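Glideosome-associated protein 50 (Plasmodium falciparum 3D7, PDB 3TGH) belongs to the glideosome complex of parasite gliding and host cell invasion, which it may help to assemble and anchor to the inner membrane complex. Local coordinates at residues 59-64 with 119-124; 43-48 with 55-60; 186-191 with 318-323. One frame throughout, in Å; residues are numbered along the deposited sequence.

Contact 1. Residues 59-64 with 119-124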
loop_
_atom_site.group_PDB
_atom_site.type_symbol
_atom_site.label_atom_id
_atom_site.label_comp_id
_atom_site.label_asym_id
_atom_site.label_seq_id
_atom_site.Cartn_x
_atom_site.Cartn_y
_atom_site.Cartn_z
ATOM N N ASN A 59 9.164 -19.307 5.593
ATOM C CA ASN A 59 8.473 -19.457 6.880
ATOM C C ASN A 59 7.421 -18.392 7.184
ATOM O O ASN A 59 6.406 -18.701 7.807
ATOM C CB ASN A 59 9.485 -19.493 8.032
ATOM C CG ASN A 59 10.401 -20.699 7.969
ATOM O OD1 ASN A 59 10.010 -21.777 7.509
ATOM N ND2 ASN A 59 11.626 -20.530 8.447
ATOM N N LEU A 60 7.657 -17.150 6.754
ATOM C CA LEU A 60 6.755 -16.041 7.070
ATOM C C LEU A 60 5.872 -15.580 5.913
ATOM O O LEU A 60 4.923 -14.843 6.142
ATOM C CB LEU A 60 7.543 -14.843 7.613
ATOM C CG LEU A 60 8.379 -15.090 8.870
ATOM C CD1 LEU A 60 9.131 -13.823 9.281
ATOM C CD2 LEU A 60 7.499 -15.591 10.011
ATOM N N TYR A 61 6.177 -15.995 4.682
ATOM C CA TYR A 61 5.405 -15.554 3.524
ATOM C C TYR A 61 4.859 -16.746 2.755
ATOM O O TYR A 61 3.648 -16.960 2.724
ATOM C CB TYR A 61 6.254 -14.662 2.618
ATOM C CG TYR A 61 5.568 -14.174 1.356
ATOM C CD1 TYR A 61 4.685 -13.102 1.391
ATOM C CD2 TYR A 61 5.821 -14.772 0.119
ATOM C CE1 TYR A 61 4.065 -12.634 0.228
ATOM C CE2 TYR A 61 5.198 -14.315 -1.046
ATOM C CZ TYR A 61 4.319 -13.241 -0.974
ATOM O OH TYR A 61 3.706 -12.760 -2.104
ATOM N N GLU A 62 5.755 -17.529 2.161
ATOM C CA GLU A 62 5.355 -18.617 1.268
ATOM C C GLU A 62 4.458 -19.643 1.954
ATOM O O GLU A 62 3.436 -20.039 1.399
ATOM C CB GLU A 62 6.571 -19.339 0.693
ATOM C CG GLU A 62 7.490 -18.469 -0.157
ATOM C CD GLU A 62 8.738 -19.216 -0.624
ATOM O OE1 GLU A 62 8.822 -20.447 -0.435
ATOM O OE2 GLU A 62 9.641 -18.565 -1.178
ATOM N N ASP A 63 4.840 -20.078 3.152
ATOM C CA ASP A 63 4.067 -21.100 3.867
ATOM C C ASP A 63 2.844 -20.540 4.601
ATOM O O ASP A 63 2.006 -21.309 5.068
ATOM C CB ASP A 63 4.956 -21.868 4.851
ATOM C CG ASP A 63 5.936 -22.804 4.156
ATOM O OD1 ASP A 63 5.837 -22.988 2.921
ATOM O OD2 ASP A 63 6.800 -23.369 4.852
ATOM N N VAL A 64 2.748 -19.215 4.708
ATOM C CA VAL A 64 1.655 -18.570 5.422
ATOM C C VAL A 64 0.518 -18.196 4.471
ATOM O O VAL A 64 -0.653 -18.345 4.824
ATOM C CB VAL A 64 2.144 -17.304 6.182
ATOM C CG1 VAL A 64 0.973 -16.558 6.836
ATOM C CG2 VAL A 64 3.190 -17.677 7.225
ATOM N N PRO A 119 1.200 -15.622 -3.368
ATOM C CA PRO A 119 1.118 -14.480 -4.282
ATOM C C PRO A 119 2.462 -14.101 -4.910
ATOM O O PRO A 119 3.514 -14.357 -4.327
ATOM C CB PRO A 119 0.605 -13.342 -3.384
ATOM C CG PRO A 119 -0.062 -14.019 -2.237
ATOM C CD PRO A 119 0.686 -15.288 -2.024
ATOM N N LYS A 120 2.414 -13.487 -6.085
ATOM C CA LYS A 120 3.625 -13.082 -6.799
ATOM C C LYS A 120 4.161 -11.761 -6.218
ATOM O O LYS A 120 3.514 -10.730 -6.305
ATOM C CB LYS A 120 3.346 -12.939 -8.299
ATOM C CG LYS A 120 4.606 -12.706 -9.146
ATOM C CD LYS A 120 4.289 -12.489 -10.615
ATOM C CE LYS A 120 5.573 -12.366 -11.439
ATOM N NZ LYS A 120 5.312 -12.148 -12.895
ATOM N N TRP A 121 5.355 -11.821 -5.643
ATOM C CA TRP A 121 6.011 -10.675 -5.018
ATOM C C TRP A 121 6.424 -9.662 -6.086
ATOM O O TRP A 121 7.217 -9.983 -6.966
ATOM C CB TRP A 121 7.226 -11.201 -4.259
ATOM C CG TRP A 121 7.983 -10.222 -3.435
ATOM C CD1 TRP A 121 9.026 -9.446 -3.844
ATOM C CD2 TRP A 121 7.812 -9.960 -2.042
ATOM N NE1 TRP A 121 9.501 -8.698 -2.797
ATOM C CE2 TRP A 121 8.777 -8.996 -1.678
ATOM C CE3 TRP A 121 6.934 -10.439 -1.066
ATOM C CZ2 TRP A 121 8.887 -8.506 -0.380
ATOM C CZ3 TRP A 121 7.055 -9.949 0.229
ATOM C CH2 TRP A 121 8.017 -8.990 0.552
ATOM N N ILE A 122 5.862 -8.455 -6.012
ATOM C CA ILE A 122 6.134 -7.397 -6.977
ATOM C C ILE A 122 6.669 -6.168 -6.248
ATOM O O ILE A 122 5.996 -5.603 -5.381
ATOM C CB ILE A 122 4.880 -7.025 -7.780
ATOM C CG1 ILE A 122 4.377 -8.245 -8.558
ATOM C CG2 ILE A 122 5.173 -5.865 -8.740
ATOM C CD1 ILE A 122 3.182 -7.963 -9.425
ATOM N N MET A 123 7.898 -5.788 -6.582
ATOM C CA MET A 123 8.485 -4.540 -6.081
ATOM C C MET A 123 9.643 -4.179 -7.027
ATOM O O MET A 123 10.806 -4.465 -6.733
ATOM C CB MET A 123 8.963 -4.680 -4.630
ATOM C CG MET A 123 9.230 -3.326 -4.007
ATOM S SD MET A 123 9.755 -3.393 -2.280
ATOM C CE MET A 123 11.479 -3.843 -2.516
ATOM N N PRO A 124 9.321 -3.580 -8.186
ATOM C CA PRO A 124 10.337 -3.329 -9.229
ATOM C C PRO A 124 11.363 -2.248 -8.852
ATOM O O PRO A 124 12.459 -2.198 -9.428
ATOM C CB PRO A 124 9.503 -2.908 -10.440
ATOM C CG PRO A 124 8.243 -2.383 -9.870
ATOM C CD PRO A 124 7.980 -3.143 -8.606
#
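Tyr61, near the end of helix 56-62, reaches across to Pro119, just before strand 120-122, and to Trp121 within it; Tyr61 alone makes the contact from the helix side. Its CB already points toward the strand. With CG anti to the backbone N (chi1 178°), the ring is sent toward Trp121 and Pro119. One face of the ring then takes the edge of the Trp121 indole: CD1 lies 4.1 Å from CZ3 of Trp121, CE1 lies 3.8 Å from Trp121 CE3, and CZ is equally near that CE3. The two six-membered rings form a T-shaped pair, planes at 90° and centroids 5.2 Å apart, with CE3 over the rim of the phenol and not its centre. At the tip, Tyr61 OH donates a hydrogen bond to Pro119 O at 2.7 Å. It approaches from above the carbonyl plane, 62° out of it. Tyr61 OH also lies against the proline ring, 3.4 Å from Pro119 CB. A tyrosine suits the place because it offers an aromatic face to the tryptophan and a hydroxyl that gives a buried carbonyl a partner; the proline that owns this carbonyl also offers an apolar ring to the hydroxyl.

Neighbouring elements enclose the group. Phe76 of strand 75-78 makes a second edge-to-face pair with Tyr61 and also touches Pro119. Trp121 bonds through NE1 to Gln92 O of helix 89-97. Strand 120-122 pairs with 75-78 at the border of its sheet, so the tyrosine ties helix 56-62 to this outermost strand.

Contact 2. Residues 43-48 with 55-60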
loop_
_atom_site.group_PDB
_atom_site.type_symbol
_atom_site.label_atom_id
_atom_site.label_comp_id
_atom_site.label_asym_id
_atom_site.label_seq_id
_atom_site.Cartn_x
_atom_site.Cartn_y
_atom_site.Cartn_z
ATOM N N SER A 43 5.679 -2.108 6.746
ATOM C CA SER A 43 6.831 -2.967 6.490
ATOM C C SER A 43 6.366 -4.343 6.013
ATOM O O SER A 43 5.194 -4.705 6.155
ATOM C CB SER A 43 7.682 -3.124 7.753
ATOM O OG SER A 43 8.317 -1.902 8.098
ATOM N N ASN A 44 7.294 -5.104 5.457
ATOM C CA ASN A 44 7.055 -6.503 5.123
ATOM C C ASN A 44 7.488 -7.396 6.280
ATOM O O ASN A 44 6.652 -8.026 6.933
ATOM C CB ASN A 44 7.802 -6.894 3.843
ATOM C CG ASN A 44 7.255 -6.214 2.617
ATOM O OD1 ASN A 44 6.036 -6.160 2.412
ATOM N ND2 ASN A 44 8.153 -5.679 1.783
ATOM N N PHE A 45 8.790 -7.420 6.550
ATOM C CA PHE A 45 9.345 -8.283 7.567
ATOM C C PHE A 45 9.712 -7.449 8.781
ATOM O O PHE A 45 10.559 -6.558 8.703
ATOM C CB PHE A 45 10.571 -9.024 7.038
ATOM C CG PHE A 45 10.257 -9.981 5.930
ATOM C CD1 PHE A 45 9.920 -11.301 6.202
ATOM C CD2 PHE A 45 10.287 -9.558 4.612
ATOM C CE1 PHE A 45 9.624 -12.187 5.172
ATOM C CE2 PHE A 45 9.990 -10.439 3.580
ATOM C CZ PHE A 45 9.663 -11.752 3.857
ATOM N N ILE A 46 9.096 -7.768 9.913
ATOM C CA ILE A 46 9.273 -6.980 11.124
ATOM C C ILE A 46 10.728 -7.018 11.615
ATOM O O ILE A 46 11.219 -6.028 12.147
ATOM C CB ILE A 46 8.296 -7.418 12.246
ATOM C CG1 ILE A 46 6.837 -7.306 11.769
ATOM C CG2 ILE A 46 8.520 -6.588 13.525
ATOM C CD1 ILE A 46 6.452 -5.927 11.242
ATOM N N ASP A 47 11.416 -8.140 11.424
ATOM C CA ASP A 47 12.831 -8.237 11.792
ATOM C C ASP A 47 13.765 -8.171 10.580
ATOM O O ASP A 47 14.961 -8.444 10.707
ATOM C CB ASP A 47 13.079 -9.521 12.593
ATOM C CG ASP A 47 12.393 -9.503 13.952
ATOM O OD1 ASP A 47 12.429 -8.457 14.643
ATOM O OD2 ASP A 47 11.824 -10.544 14.336
ATOM N N GLY A 48 13.230 -7.772 9.424
ATOM C CA GLY A 48 13.986 -7.740 8.170
ATOM C C GLY A 48 14.262 -9.130 7.632
ATOM O O GLY A 48 13.943 -10.126 8.281
ATOM N N PRO A 55 15.577 -18.288 5.314
ATOM C CA PRO A 55 14.407 -19.138 5.582
ATOM C C PRO A 55 13.114 -18.356 5.838
ATOM O O PRO A 55 12.020 -18.885 5.612
ATOM C CB PRO A 55 14.814 -19.901 6.846
ATOM C CG PRO A 55 16.291 -19.980 6.771
ATOM C CD PRO A 55 16.755 -18.720 6.093
ATOM N N ALA A 56 13.243 -17.109 6.296
ATOM C CA ALA A 56 12.085 -16.255 6.570
ATOM C C ALA A 56 11.154 -16.070 5.364
ATOM O O ALA A 56 9.945 -15.929 5.544
ATOM C CB ALA A 56 12.541 -14.900 7.110
ATOM N N TRP A 57 11.695 -16.079 4.145
ATOM C CA TRP A 57 10.842 -15.994 2.947
ATOM C C TRP A 57 9.829 -17.140 2.918
ATOM O O TRP A 57 8.638 -16.934 2.676
ATOM C CB TRP A 57 11.666 -16.016 1.656
ATOM C CG TRP A 57 12.455 -14.774 1.388
ATOM C CD1 TRP A 57 13.805 -14.611 1.531
ATOM C CD2 TRP A 57 11.953 -13.523 0.899
ATOM N NE1 TRP A 57 14.173 -13.343 1.169
ATOM C CE2 TRP A 57 13.058 -12.652 0.771
ATOM C CE3 TRP A 57 10.679 -13.055 0.558
ATOM C CZ2 TRP A 57 12.924 -11.332 0.326
ATOM C CZ3 TRP A 57 10.549 -11.749 0.105
ATOM C CH2 TRP A 57 11.666 -10.908 -0.015
ATOM N N LYS A 58 10.313 -18.351 3.160
ATOM C CA LYS A 58 9.452 -19.525 3.192
ATOM C C LYS A 58 8.558 -19.543 4.433
ATOM O O LYS A 58 7.341 -19.757 4.333
ATOM C CB LYS A 58 10.287 -20.803 3.130
ATOM C CG LYS A 58 9.460 -22.060 2.925
ATOM C CD LYS A 58 10.342 -23.272 2.676
ATOM C CE LYS A 58 9.506 -24.509 2.377
ATOM N NZ LYS A 58 8.702 -24.947 3.550
ATOM N N ASN A 59 9.164 -19.307 5.593
ATOM C CA ASN A 59 8.473 -19.457 6.880
ATOM C C ASN A 59 7.421 -18.392 7.184
ATOM O O ASN A 59 6.406 -18.701 7.807
ATOM C CB ASN A 59 9.485 -19.493 8.032
ATOM C CG ASN A 59 10.401 -20.699 7.969
ATOM O OD1 ASN A 59 10.010 -21.777 7.509
ATOM N ND2 ASN A 59 11.626 -20.530 8.447
ATOM N N LEU A 60 7.657 -17.150 6.754
ATOM C CA LEU A 60 6.755 -16.041 7.070
ATOM C C LEU A 60 5.872 -15.580 5.913
ATOM O O LEU A 60 4.923 -14.843 6.142
ATOM C CB LEU A 60 7.543 -14.843 7.613
ATOM C CG LEU A 60 8.379 -15.090 8.870
ATOM C CD1 LEU A 60 9.131 -13.823 9.281
ATOM C CD2 LEU A 60 7.499 -15.591 10.011
#
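The CA atoms of Phe45 and Leu60 are the nearest across the contact, 8.2 Å apart, where a loop that makes a type I turn from Phe45 to Gly48 lies beside helix 56-62. The turn is closed by Gly48 N on Phe45 O at 3.0 Å, and its last residue has a positive phi (72°), which glycine adopts readily.

One side chain from the loop meets three from the helix. Phe45 CG stands anti to its carbonyl carbon (chi1 -65°), and from there the ring projects to the helix. Its far end, CZ and CE2, comes over one face of the Trp57 indole, CZ being 3.7 Å from Trp57 CE3 near the rim. The pair is edge-to-face, planes inclined at 74° and centroids 5.0 Å apart. Along the other side of the phenylalanine, CD1 lies 4.1 Å from Leu60 CD1 and CE1 3.8 Å from Ala56 O, both partners near the plane of the ring. A small alanine lets the ring come close to the helix backbone, while Leu60 fills the flank with a branched apolar end. The polar edge of Trp57 is used separately, NE1 bonding to Gly51 O.

Asp84 holds the loop, OD2 at Asn44 N and OD1 at Phe45 N. In sequence, Ser-Asn-Phe-Ile-Asp-Gly resembles the Asp-Asn-Phe-Tyr signature of mammalian-type purple acid phosphatases. By sequence, Ser43 and Ile46 probably fall where those enzymes carry metal-binding aspartate and tyrosine, consistent with a phosphatase fold that does not act as a phosphatase.

Contact 3. Residues 186-191 with 318-323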
loop_
_atom_site.group_PDB
_atom_site.type_symbol
_atom_site.label_atom_id
_atom_site.label_comp_id
_atom_site.label_asym_id
_atom_site.label_seq_id
_atom_site.Cartn_x
_atom_site.Cartn_y
_atom_site.Cartn_z
ATOM N N ALA A 186 -1.443 11.039 -13.195
ATOM C CA ALA A 186 -2.665 10.479 -12.617
ATOM C C ALA A 186 -3.815 11.483 -12.649
ATOM O O ALA A 186 -4.960 11.108 -12.915
ATOM C CB ALA A 186 -2.413 9.991 -11.180
ATOM N N LYS A 187 -3.503 12.753 -12.383
ATOM C CA LYS A 187 -4.473 13.858 -12.472
ATOM C C LYS A 187 -5.177 13.936 -13.818
ATOM O O LYS A 187 -6.347 14.321 -13.897
ATOM C CB LYS A 187 -3.774 15.210 -12.250
ATOM C CG LYS A 187 -3.519 15.548 -10.817
ATOM C CD LYS A 187 -2.502 16.672 -10.674
ATOM C CE LYS A 187 -3.083 18.017 -11.047
ATOM N NZ LYS A 187 -2.102 19.109 -10.788
ATOM N N LYS A 188 -4.449 13.600 -14.875
ATOM C CA LYS A 188 -4.952 13.728 -16.235
ATOM C C LYS A 188 -5.682 12.480 -16.739
ATOM O O LYS A 188 -6.511 12.586 -17.640
ATOM C CB LYS A 188 -3.792 14.051 -17.180
ATOM C CG LYS A 188 -3.101 15.385 -16.908
ATOM C CD LYS A 188 -3.952 16.563 -17.363
ATOM C CE LYS A 188 -3.101 17.782 -17.687
ATOM N NZ LYS A 188 -3.920 18.887 -18.264
ATOM N N ILE A 189 -5.383 11.303 -16.183
ATOM C CA ILE A 189 -5.918 10.055 -16.760
ATOM C C ILE A 189 -6.595 9.069 -15.798
ATOM O O ILE A 189 -7.182 8.089 -16.253
ATOM C CB ILE A 189 -4.832 9.300 -17.580
ATOM C CG1 ILE A 189 -3.740 8.727 -16.678
ATOM C CG2 ILE A 189 -4.234 10.228 -18.644
ATOM C CD1 ILE A 189 -2.676 7.950 -17.443
ATOM N N ALA A 190 -6.548 9.327 -14.490
ATOM C CA ALA A 190 -7.085 8.380 -13.516
ATOM C C ALA A 190 -8.341 8.890 -12.805
ATOM O O ALA A 190 -8.358 10.001 -12.260
ATOM C CB ALA A 190 -6.012 8.017 -12.498
ATOM N N ASP A 191 -9.379 8.058 -12.793
ATOM C CA ASP A 191 -10.621 8.360 -12.076
ATOM C C ASP A 191 -10.457 8.106 -10.579
ATOM O O ASP A 191 -11.143 8.726 -9.749
ATOM C CB ASP A 191 -11.759 7.521 -12.643
ATOM C CG ASP A 191 -11.926 7.720 -14.140
ATOM O OD1 ASP A 191 -12.512 8.747 -14.550
ATOM O OD2 ASP A 191 -11.433 6.862 -14.904
ATOM N N LEU A 318 -2.366 8.387 -23.837
ATOM C CA LEU A 318 -1.038 7.884 -24.237
ATOM C C LEU A 318 0.062 8.909 -24.017
ATOM O O LEU A 318 1.139 8.588 -23.508
ATOM C CB LEU A 318 -1.046 7.452 -25.709
ATOM C CG LEU A 318 -1.241 5.956 -25.923
ATOM C CD1 LEU A 318 0.049 5.232 -25.629
ATOM C CD2 LEU A 318 -2.399 5.410 -25.062
ATOM N N GLN A 319 -0.220 10.149 -24.396
ATOM C CA GLN A 319 0.751 11.231 -24.270
ATOM C C GLN A 319 1.091 11.502 -22.811
ATOM O O GLN A 319 2.223 11.870 -22.495
ATOM C CB GLN A 319 0.242 12.504 -24.954
ATOM C CG GLN A 319 0.234 12.432 -26.490
ATOM C CD GLN A 319 -1.081 11.931 -27.093
ATOM O OE1 GLN A 319 -1.898 11.282 -26.422
ATOM N NE2 GLN A 319 -1.276 12.215 -28.385
ATOM N N HIS A 320 0.111 11.318 -21.931
ATOM C CA HIS A 320 0.339 11.445 -20.491
ATOM C C HIS A 320 1.072 10.235 -19.910
ATOM O O HIS A 320 1.956 10.409 -19.075
ATOM C CB HIS A 320 -0.973 11.715 -19.760
ATOM C CG HIS A 320 -1.604 13.011 -20.158
ATOM N ND1 HIS A 320 -0.958 14.219 -20.015
ATOM C CD2 HIS A 320 -2.805 13.288 -20.718
ATOM C CE1 HIS A 320 -1.737 15.187 -20.466
ATOM N NE2 HIS A 320 -2.863 14.648 -20.899
ATOM N N PHE A 321 0.733 9.024 -20.354
ATOM C CA PHE A 321 1.513 7.834 -19.973
ATOM C C PHE A 321 2.994 8.024 -20.316
ATOM O O PHE A 321 3.875 7.558 -19.593
ATOM C CB PHE A 321 1.033 6.571 -20.695
ATOM C CG PHE A 321 -0.155 5.913 -20.067
ATOM C CD1 PHE A 321 -0.015 5.170 -18.903
ATOM C CD2 PHE A 321 -1.412 5.999 -20.661
ATOM C CE1 PHE A 321 -1.111 4.543 -18.330
ATOM C CE2 PHE A 321 -2.511 5.379 -20.086
ATOM C CZ PHE A 321 -2.356 4.653 -18.914
ATOM N N ALA A 322 3.255 8.685 -21.445
ATOM C CA ALA A 322 4.618 8.930 -21.909
ATOM C C ALA A 322 5.408 9.889 -21.012
ATOM O O ALA A 322 6.633 9.957 -21.140
ATOM C CB ALA A 322 4.612 9.440 -23.358
ATOM N N ALA A 323 4.725 10.609 -20.121
ATOM C CA ALA A 323 5.372 11.509 -19.155
ATOM C C ALA A 323 5.684 10.831 -17.817
ATOM O O ALA A 323 6.295 11.445 -16.934
ATOM C CB ALA A 323 4.498 12.740 -18.912
#
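Ile189 and Lys188, at the end of helix 169-189, lie against the neighbouring side chains Phe321 and His320 of helix 317-321, two aliphatic chains each set over an aromatic face. The tight part begins with Ile189, which is buried. Its CG1 takes the position between the backbone N and the carbonyl carbon (chi1 69°), and the extended chain beyond it brings CD1 over the middle of the Phe321 ring, 3.6 Å from the centroid and 13° off the normal. All six ring carbons are within reach of that single methyl group, the nearest being Phe321 CZ. The other branch works in a different direction: Ile189 CG2 packs 3.8 Å from His320 CB. A beta-branched residue serves well here, since its two arms meet two successive residues of the other helix. Equally close is Lys188 CB, which sits over the centre of the imidazole, 3.7 Å from the centroid of His320 and just 8° off the normal.

Toward the outside the contact is looser. The lysine chain bends at chi2; CG, CD and CE follow the ring near His320 CE1, and NZ then draws off. Lys188 NZ stops 5.1 Å from His320 NE2, without a bond. Phe321 lies on the surface, with Ile189 CD1 against one face.

No hydrogen bond joins the two segments. Cohesion rests on CH-pi and dispersion contacts, which the apolar stem of a lysine can supply while its amine stays away from the ring. His320 NE2 hydrogen-bonds to Asp313 OD1; that carboxylate would probably favour a protonated imidazole, whereas the nearby lysine would be expected to oppose it.

In the fold
Contacts 1 and 2 form one continuous region, their centres about 9 Å apart and both built on helix 56-62, with Asn59 and Leu60 in common. They touch through the salt bridge of Asp63 OD2 with Lys58 NZ (2.8 Å) and through Trp121 CZ2 against Trp57 CZ3 (3.7 Å). Both tryptophan side chains come within about 3 Å of bound dimethyl sulfoxide, probably from the crystallisation liquor. Contact 3 stands apart, its centre about 30 Å from that of contact 1 and about 36 Å from that of contact 2, across the chain's centre from contact 2. All three lie away from the metal ligands His172 and His233, although His172 belongs to helix 169-189.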